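PDB 6K10: aldehyde dehydrogenase from Staphylococcus aureus, which oxidises the carotenoid aldehyde 4,4'-diaponeurosporen-4-al to 4,4'-diaponeurosporenoic acid with NAD+, a step in the biosynthesis of staphyloxanthin. Local coordinates for residues T114-A119 with T182-P187; E171-E174 with E178-Q181; V191-S196 with K201-A206. The protein carries 1 engineered substitution. All coordinates share one frame; numbering follows the deposited sequence.

Contact 1: T114-A119 with T182-P187; sequences TVLIIA and TLIHLP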
# COMPACT_ATOMS: atom_id res chain seq x y z
N THR A 114 -7.16 -10.30 -11.34
CA THR A 114 -6.55 -10.04 -12.64
C THR A 114 -5.84 -8.69 -12.57
O THR A 114 -6.47 -7.67 -12.27
CB THR A 114 -7.62 -10.04 -13.74
OG1 THR A 114 -8.23 -11.33 -13.80
CG2 THR A 114 -7.00 -9.70 -15.09
N VAL A 115 -4.54 -8.69 -12.84
CA VAL A 115 -3.70 -7.51 -12.61
C VAL A 115 -3.10 -7.04 -13.93
O VAL A 115 -3.00 -7.79 -14.91
CB VAL A 115 -2.60 -7.78 -11.57
CG1 VAL A 115 -3.19 -8.37 -10.30
CG2 VAL A 115 -1.53 -8.71 -12.15
N LEU A 116 -2.69 -5.78 -13.93
CA LEU A 116 -2.08 -5.12 -15.08
C LEU A 116 -0.65 -4.73 -14.74
O LEU A 116 -0.41 -4.15 -13.67
CB LEU A 116 -2.88 -3.89 -15.50
CG LEU A 116 -2.30 -3.03 -16.62
CD1 LEU A 116 -2.10 -3.84 -17.90
CD2 LEU A 116 -3.19 -1.82 -16.88
N ILE A 117 0.28 -5.02 -15.64
CA ILE A 117 1.69 -4.68 -15.47
C ILE A 117 2.12 -3.87 -16.67
O ILE A 117 2.05 -4.34 -17.81
CB ILE A 117 2.56 -5.94 -15.30
CG1 ILE A 117 2.19 -6.68 -14.02
CG2 ILE A 117 4.04 -5.56 -15.30
CD1 ILE A 117 2.87 -8.02 -13.87
N ILE A 118 2.58 -2.64 -16.42
CA ILE A 118 3.05 -1.73 -17.46
C ILE A 118 4.55 -1.54 -17.27
O ILE A 118 5.00 -1.20 -16.17
CB ILE A 118 2.32 -0.38 -17.41
CG1 ILE A 118 0.82 -0.56 -17.57
CG2 ILE A 118 2.87 0.57 -18.48
CD1 ILE A 118 0.01 0.66 -17.16
N ALA A 119 5.32 -1.75 -18.34
CA ALA A 119 6.76 -1.66 -18.23
C ALA A 119 7.34 -0.67 -19.24
O ALA A 119 6.86 -0.60 -20.37
CB ALA A 119 7.42 -3.02 -18.44
N THR A 182 -6.55 2.07 -23.12
CA THR A 182 -7.62 1.08 -23.06
C THR A 182 -7.51 0.21 -21.82
O THR A 182 -8.53 -0.13 -21.20
CB THR A 182 -7.59 0.21 -24.32
OG1 THR A 182 -7.70 1.05 -25.48
CG2 THR A 182 -8.73 -0.79 -24.32
N LEU A 183 -6.29 -0.15 -21.43
CA LEU A 183 -6.10 -1.08 -20.32
C LEU A 183 -6.39 -0.42 -18.97
O LEU A 183 -7.02 -1.04 -18.11
CB LEU A 183 -4.68 -1.64 -20.35
CG LEU A 183 -4.42 -2.66 -21.46
CD1 LEU A 183 -2.93 -2.80 -21.73
CD2 LEU A 183 -5.01 -4.00 -21.07
N ILE A 184 -5.94 0.82 -18.77
CA ILE A 184 -6.07 1.45 -17.46
C ILE A 184 -7.49 1.86 -17.12
O ILE A 184 -7.77 2.15 -15.95
CB ILE A 184 -5.14 2.67 -17.34
CG1 ILE A 184 -5.44 3.70 -18.44
CG2 ILE A 184 -3.68 2.24 -17.39
CD1 ILE A 184 -4.55 4.92 -18.37
N HIS A 185 -8.39 1.89 -18.10
CA HIS A 185 -9.79 2.18 -17.84
C HIS A 185 -10.61 0.93 -17.57
O HIS A 185 -11.81 1.04 -17.28
CB HIS A 185 -10.40 2.95 -19.02
CG HIS A 185 -9.91 4.36 -19.13
ND1 HIS A 185 -10.02 5.27 -18.10
CD2 HIS A 185 -9.31 5.01 -20.15
CE1 HIS A 185 -9.50 6.42 -18.48
NE2 HIS A 185 -9.06 6.30 -19.72
N LEU A 186 -10.00 -0.26 -17.66
CA LEU A 186 -10.66 -1.51 -17.33
C LEU A 186 -10.53 -1.79 -15.84
O LEU A 186 -9.51 -1.46 -15.22
CB LEU A 186 -10.06 -2.66 -18.13
CG LEU A 186 -10.28 -2.57 -19.64
CD1 LEU A 186 -9.56 -3.70 -20.37
CD2 LEU A 186 -11.77 -2.60 -19.95
N PRO A 187 -11.56 -2.42 -15.21
CA PRO A 187 -11.54 -2.64 -13.75
C PRO A 187 -10.63 -3.79 -13.34
O PRO A 187 -11.07 -4.80 -12.78
CB PRO A 187 -13.02 -2.91 -13.45
CG PRO A 187 -13.51 -3.60 -14.67
CD PRO A 187 -12.79 -2.95 -15.83

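Contact 2: E171-E174 with E178-Q181; sequences EVIE and EETQ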
# COMPACT_ATOMS: atom_id res chain seq x y z
N GLU A 171 -1.10 -12.71 -20.63
CA GLU A 171 -1.17 -12.22 -22.00
C GLU A 171 -0.34 -10.94 -22.12
O GLU A 171 -0.22 -10.17 -21.16
CB GLU A 171 -2.63 -11.95 -22.41
CG GLU A 171 -2.82 -11.31 -23.79
CD GLU A 171 -2.31 -12.17 -24.94
OE1 GLU A 171 -3.15 -12.69 -25.70
OE2 GLU A 171 -1.08 -12.29 -25.11
N VAL A 172 0.23 -10.74 -23.30
CA VAL A 172 1.03 -9.56 -23.61
C VAL A 172 0.30 -8.74 -24.66
O VAL A 172 -0.10 -9.27 -25.70
CB VAL A 172 2.44 -9.95 -24.10
CG1 VAL A 172 3.20 -8.71 -24.55
CG2 VAL A 172 3.19 -10.67 -23.00
N ILE A 173 0.15 -7.44 -24.39
CA ILE A 173 -0.52 -6.51 -25.29
C ILE A 173 0.51 -5.53 -25.82
O ILE A 173 1.03 -4.70 -25.06
CB ILE A 173 -1.67 -5.77 -24.60
CG1 ILE A 173 -2.66 -6.75 -23.98
CG2 ILE A 173 -2.36 -4.83 -25.57
CD1 ILE A 173 -3.48 -7.49 -25.00
N GLU A 174 0.81 -5.60 -27.11
CA GLU A 174 1.72 -4.66 -27.75
C GLU A 174 0.98 -3.40 -28.17
O GLU A 174 -0.18 -3.44 -28.56
CB GLU A 174 2.39 -5.30 -28.96
CG GLU A 174 3.49 -6.29 -28.63
CD GLU A 174 3.83 -7.18 -29.81
OE1 GLU A 174 3.00 -7.27 -30.74
OE2 GLU A 174 4.93 -7.78 -29.82
N GLU A 178 -2.16 4.50 -26.51
CA GLU A 178 -3.59 4.26 -26.65
C GLU A 178 -3.97 2.85 -26.22
O GLU A 178 -5.09 2.64 -25.72
CB GLU A 178 -4.04 4.53 -28.08
CG GLU A 178 -4.02 6.01 -28.45
CD GLU A 178 -4.72 6.88 -27.42
OE1 GLU A 178 -4.21 7.99 -27.14
OE2 GLU A 178 -5.78 6.47 -26.89
N GLU A 179 -3.08 1.88 -26.40
CA GLU A 179 -3.32 0.56 -25.81
C GLU A 179 -3.26 0.64 -24.29
O GLU A 179 -4.07 -0.00 -23.60
CB GLU A 179 -2.31 -0.46 -26.34
CG GLU A 179 -2.60 -0.96 -27.75
CD GLU A 179 -2.44 0.13 -28.80
OE1 GLU A 179 -3.31 0.23 -29.68
OE2 GLU A 179 -1.44 0.88 -28.73
N THR A 180 -2.32 1.41 -23.76
CA THR A 180 -2.28 1.65 -22.32
C THR A 180 -3.56 2.33 -21.85
O THR A 180 -4.11 1.99 -20.79
CB THR A 180 -1.06 2.49 -21.95
OG1 THR A 180 0.13 1.83 -22.38
CG2 THR A 180 -1.00 2.72 -20.45
N GLN A 181 -4.05 3.30 -22.63
CA GLN A 181 -5.29 3.99 -22.29
C GLN A 181 -6.45 3.01 -22.17
O GLN A 181 -7.25 3.09 -21.23
CB GLN A 181 -5.60 5.05 -23.34
CG GLN A 181 -6.41 6.22 -22.84
CD GLN A 181 -5.59 7.17 -21.98
OE1 GLN A 181 -5.89 7.37 -20.80
NE2 GLN A 181 -4.55 7.75 -22.56

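Contact 3: V191-S196 with K201-A206; sequences VFFTGS and KIVYQA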
# COMPACT_ATOMS: atom_id res chain seq x y z
N VAL A 191 -3.04 -2.59 -10.47
CA VAL A 191 -2.26 -2.00 -11.55
C VAL A 191 -0.84 -1.74 -11.05
O VAL A 191 -0.66 -1.07 -10.03
CB VAL A 191 -2.89 -0.70 -12.08
CG1 VAL A 191 -1.96 -0.04 -13.08
CG2 VAL A 191 -4.24 -0.99 -12.72
N PHE A 192 0.15 -2.27 -11.76
CA PHE A 192 1.56 -2.07 -11.45
C PHE A 192 2.19 -1.31 -12.60
O PHE A 192 2.15 -1.79 -13.74
CB PHE A 192 2.27 -3.42 -11.21
CG PHE A 192 3.68 -3.28 -10.70
CD1 PHE A 192 4.71 -2.85 -11.54
CD2 PHE A 192 3.99 -3.59 -9.39
CE1 PHE A 192 6.00 -2.72 -11.07
CE2 PHE A 192 5.29 -3.46 -8.92
CZ PHE A 192 6.29 -3.03 -9.77
N PHE A 193 2.78 -0.15 -12.31
CA PHE A 193 3.30 0.74 -13.34
C PHE A 193 4.71 1.20 -12.99
O PHE A 193 4.95 1.67 -11.88
CB PHE A 193 2.39 1.95 -13.53
CG PHE A 193 3.02 3.05 -14.35
CD1 PHE A 193 2.94 3.03 -15.73
CD2 PHE A 193 3.68 4.10 -13.74
CE1 PHE A 193 3.52 4.02 -16.48
CE2 PHE A 193 4.27 5.09 -14.48
CZ PHE A 193 4.19 5.06 -15.86
N THR A 194 5.62 1.09 -13.96
CA THR A 194 6.94 1.71 -13.91
C THR A 194 7.08 2.59 -15.13
O THR A 194 6.86 2.14 -16.26
CB THR A 194 8.06 0.67 -13.88
OG1 THR A 194 7.89 -0.20 -12.75
CG2 THR A 194 9.43 1.34 -13.77
N GLY A 195 7.44 3.85 -14.92
CA GLY A 195 7.64 4.76 -16.04
C GLY A 195 7.73 6.21 -15.59
O GLY A 195 8.13 6.51 -14.46
N SER A 196 7.34 7.10 -16.51
CA SER A 196 7.49 8.53 -16.29
C SER A 196 6.40 9.07 -15.37
O SER A 196 5.32 8.48 -15.23
CB SER A 196 7.45 9.28 -17.63
OG SER A 196 6.15 9.30 -18.19
N LYS A 201 0.79 9.67 -13.71
CA LYS A 201 -0.38 10.45 -13.33
C LYS A 201 -1.63 10.00 -14.08
O LYS A 201 -2.72 9.93 -13.50
CB LYS A 201 -0.12 11.94 -13.58
CG LYS A 201 0.94 12.56 -12.68
N ILE A 202 -1.48 9.66 -15.36
CA ILE A 202 -2.62 9.21 -16.16
C ILE A 202 -3.10 7.85 -15.67
O ILE A 202 -4.31 7.62 -15.50
CB ILE A 202 -2.25 9.17 -17.65
CG1 ILE A 202 -1.89 10.57 -18.16
CG2 ILE A 202 -3.38 8.56 -18.48
CD1 ILE A 202 -1.29 10.59 -19.56
N VAL A 203 -2.17 6.92 -15.44
CA VAL A 203 -2.51 5.59 -14.93
C VAL A 203 -3.27 5.71 -13.62
O VAL A 203 -4.28 5.02 -13.40
CB VAL A 203 -1.23 4.75 -14.76
CG1 VAL A 203 -1.53 3.46 -14.02
CG2 VAL A 203 -0.59 4.46 -16.12
N TYR A 204 -2.81 6.59 -12.74
CA TYR A 204 -3.33 6.64 -11.38
C TYR A 204 -4.64 7.41 -11.28
O TYR A 204 -5.43 7.15 -10.37
CB TYR A 204 -2.24 7.21 -10.47
CG TYR A 204 -2.56 7.24 -9.00
CD1 TYR A 204 -2.89 6.08 -8.32
CD2 TYR A 204 -2.40 8.41 -8.26
CE1 TYR A 204 -3.14 6.09 -6.96
CE2 TYR A 204 -2.64 8.42 -6.90
CZ TYR A 204 -3.01 7.26 -6.26
OH TYR A 204 -3.25 7.28 -4.90
N GLN A 205 -4.89 8.34 -12.20
CA GLN A 205 -6.21 8.95 -12.27
C GLN A 205 -7.23 7.99 -12.87
O GLN A 205 -8.38 7.93 -12.41
CB GLN A 205 -6.15 10.25 -13.09
CG GLN A 205 -5.36 11.36 -12.42
CD GLN A 205 -5.12 12.54 -13.34
OE1 GLN A 205 -3.98 12.84 -13.70
NE2 GLN A 205 -6.19 13.22 -13.73
N ALA A 206 -6.83 7.23 -13.89
CA ALA A 206 -7.73 6.25 -14.49
C ALA A 206 -8.10 5.16 -13.49
O ALA A 206 -9.27 4.78 -13.37
CB ALA A 206 -7.08 5.64 -15.73

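Contact 1: T114-A119 with T182-P187
Leu116 reaches from its strand to Leu183 and to the CG2 methyl of Ile184, a worked example of how branched tips join a sheet to a helix without any polar bond between them. From CB to CG the leucine meets nothing closely across the contact, and only after the fork does it touch. CG stands anti to the backbone nitrogen (chi1 175°), which carries both methyls off the sheet toward the helix. CD1 lies 4.1 Å from Leu183 CD1, a methyl-to-methyl meeting. CD2 makes the closer contacts: it rests 3.8 Å from Leu183 CB, with that residue's carbonyl carbon somewhat farther off, and 4.1 Å from Ile184 CG2, so this one methyl sits where the two helical residues adjoin. The order of the parallel strands around residues 104-118 is that of a Rossmann-like NAD-binding domain, and helix 177-184 belongs to the long crossover from strand 170-172 back over the sheet to strand 190-194. The same CG2 of Ile184 also receives Ile118 CD1, at 4.0 Å, the two isoleucine chains running at about a right angle to one another. Ile184 has CG1 between its backbone nitrogen and carbonyl carbon (chi1 58°), and this rotation leaves CG2 as the branch presented to both strand residues. All four side chains are buried. Helix 10-23 adds Ile11 against Leu183, while the alternate strand residues Val115 and Ile117 pack on Ala135 and Pro131 of helix 126-138.

Contact 2: E171-E174 with E178-Q181
The backbones of 171-174 and 178-181 come nearest at Glu174 and Glu179, whose CA atoms are 7.5 Å apart. This is the tight turn from a parallel strand into the following helix, at the start of the crossover from strand 170-172 to strand 190-194 in the Rossmann-like sheet. The closest touch is between backbone and side chain: the carbonyl Glu174 O lies 3.6 Å from Glu179 CG. Beside it Ile173 CG2 approaches Glu179 CB at a loose 4.4 Å. The methylenes of Glu179 thus do the packing, and a bend at chi2 (67°) turns the carboxylate back along the chain, where OE2 accepts the N-H of Gly176, just before the helix, and so ties the first turn to the incoming loop. Glu174 sends its own side chain elsewhere, into a salt bridge with Arg155. Deeper in the strand Glu171 OE2 uses its anti lone pair to take Val172 N at 2.7 Å, with an N-H...O angle of 146°, and the same oxygen is also gripped by Lys158 and Asn162. Strand 141-145 pairs alongside through Ala142 and Ile144; helix 10-23 meets Ile173 with Ile11 and Lys14, and helix 151-164 meets Val172 with Ile157 and Ile161.

Contact 3: V191-S196 with K201-A206
Val203 spreads its two methyls over two strand residues, Val191 and Phe193, in the first half of the beta-alpha-beta unit formed by strand 190-194, helix 197-209 and strand 214-217. With CG1 anti to the backbone nitrogen (chi1 170°), each branch has its own target. CG1 meets Val191 CG1 at 3.6 Å, methyl on methyl, while CG2 approaches the Phe193 ring obliquely, 3.8 Å from CD1 and 4.1 Å from CE1. Alternation along the strand explains the pairing, since Val191 and Phe193 both point toward the helix and Phe192 turns away, toward helix 126-138 and an edge-to-face meeting with Tyr422. Around this shell, Ile184 of helix 177-184 packs on Val203 and Ala206, and Val212 and Met218 touch Val191 and Phe193 respectively. Backbone hydrogen bonds hold the strand between its two neighbours in the sheet: Val191 and Phe193 bond with Thr215, Phe192 with Leu116 and Ile118. The helix also faces the second subunit, whose Val212 O is hydrogen-bonded to Tyr204 OH. At the start of the helix Ser196 is the N-cap, its OG hydrogen-bonded to Val199 N.

In the fold
Three contacts between the sheet region and its helices lie side by side on one face of the sheet and share elements. Contacts 1 and 2 use helix 177-184 and have centres 8 Å apart; Ile118 CD1 touches Thr180 CG2 at 4.0 Å, and contact 2 is nested in the chain loop that contact 1 closes. Contacts 1 and 3, with centres 9 Å apart, are joined by neighbouring strands, across which Ile118 CG2 packs 3.7 Å from Phe193 CD1. Contact 3 lies closest to the predicted catalytic centre: the Phe193 side chain is about 6 Å from that of Glu217 and about 10 Å from that of Ser251, an engineered residue at the other predicted active-site position.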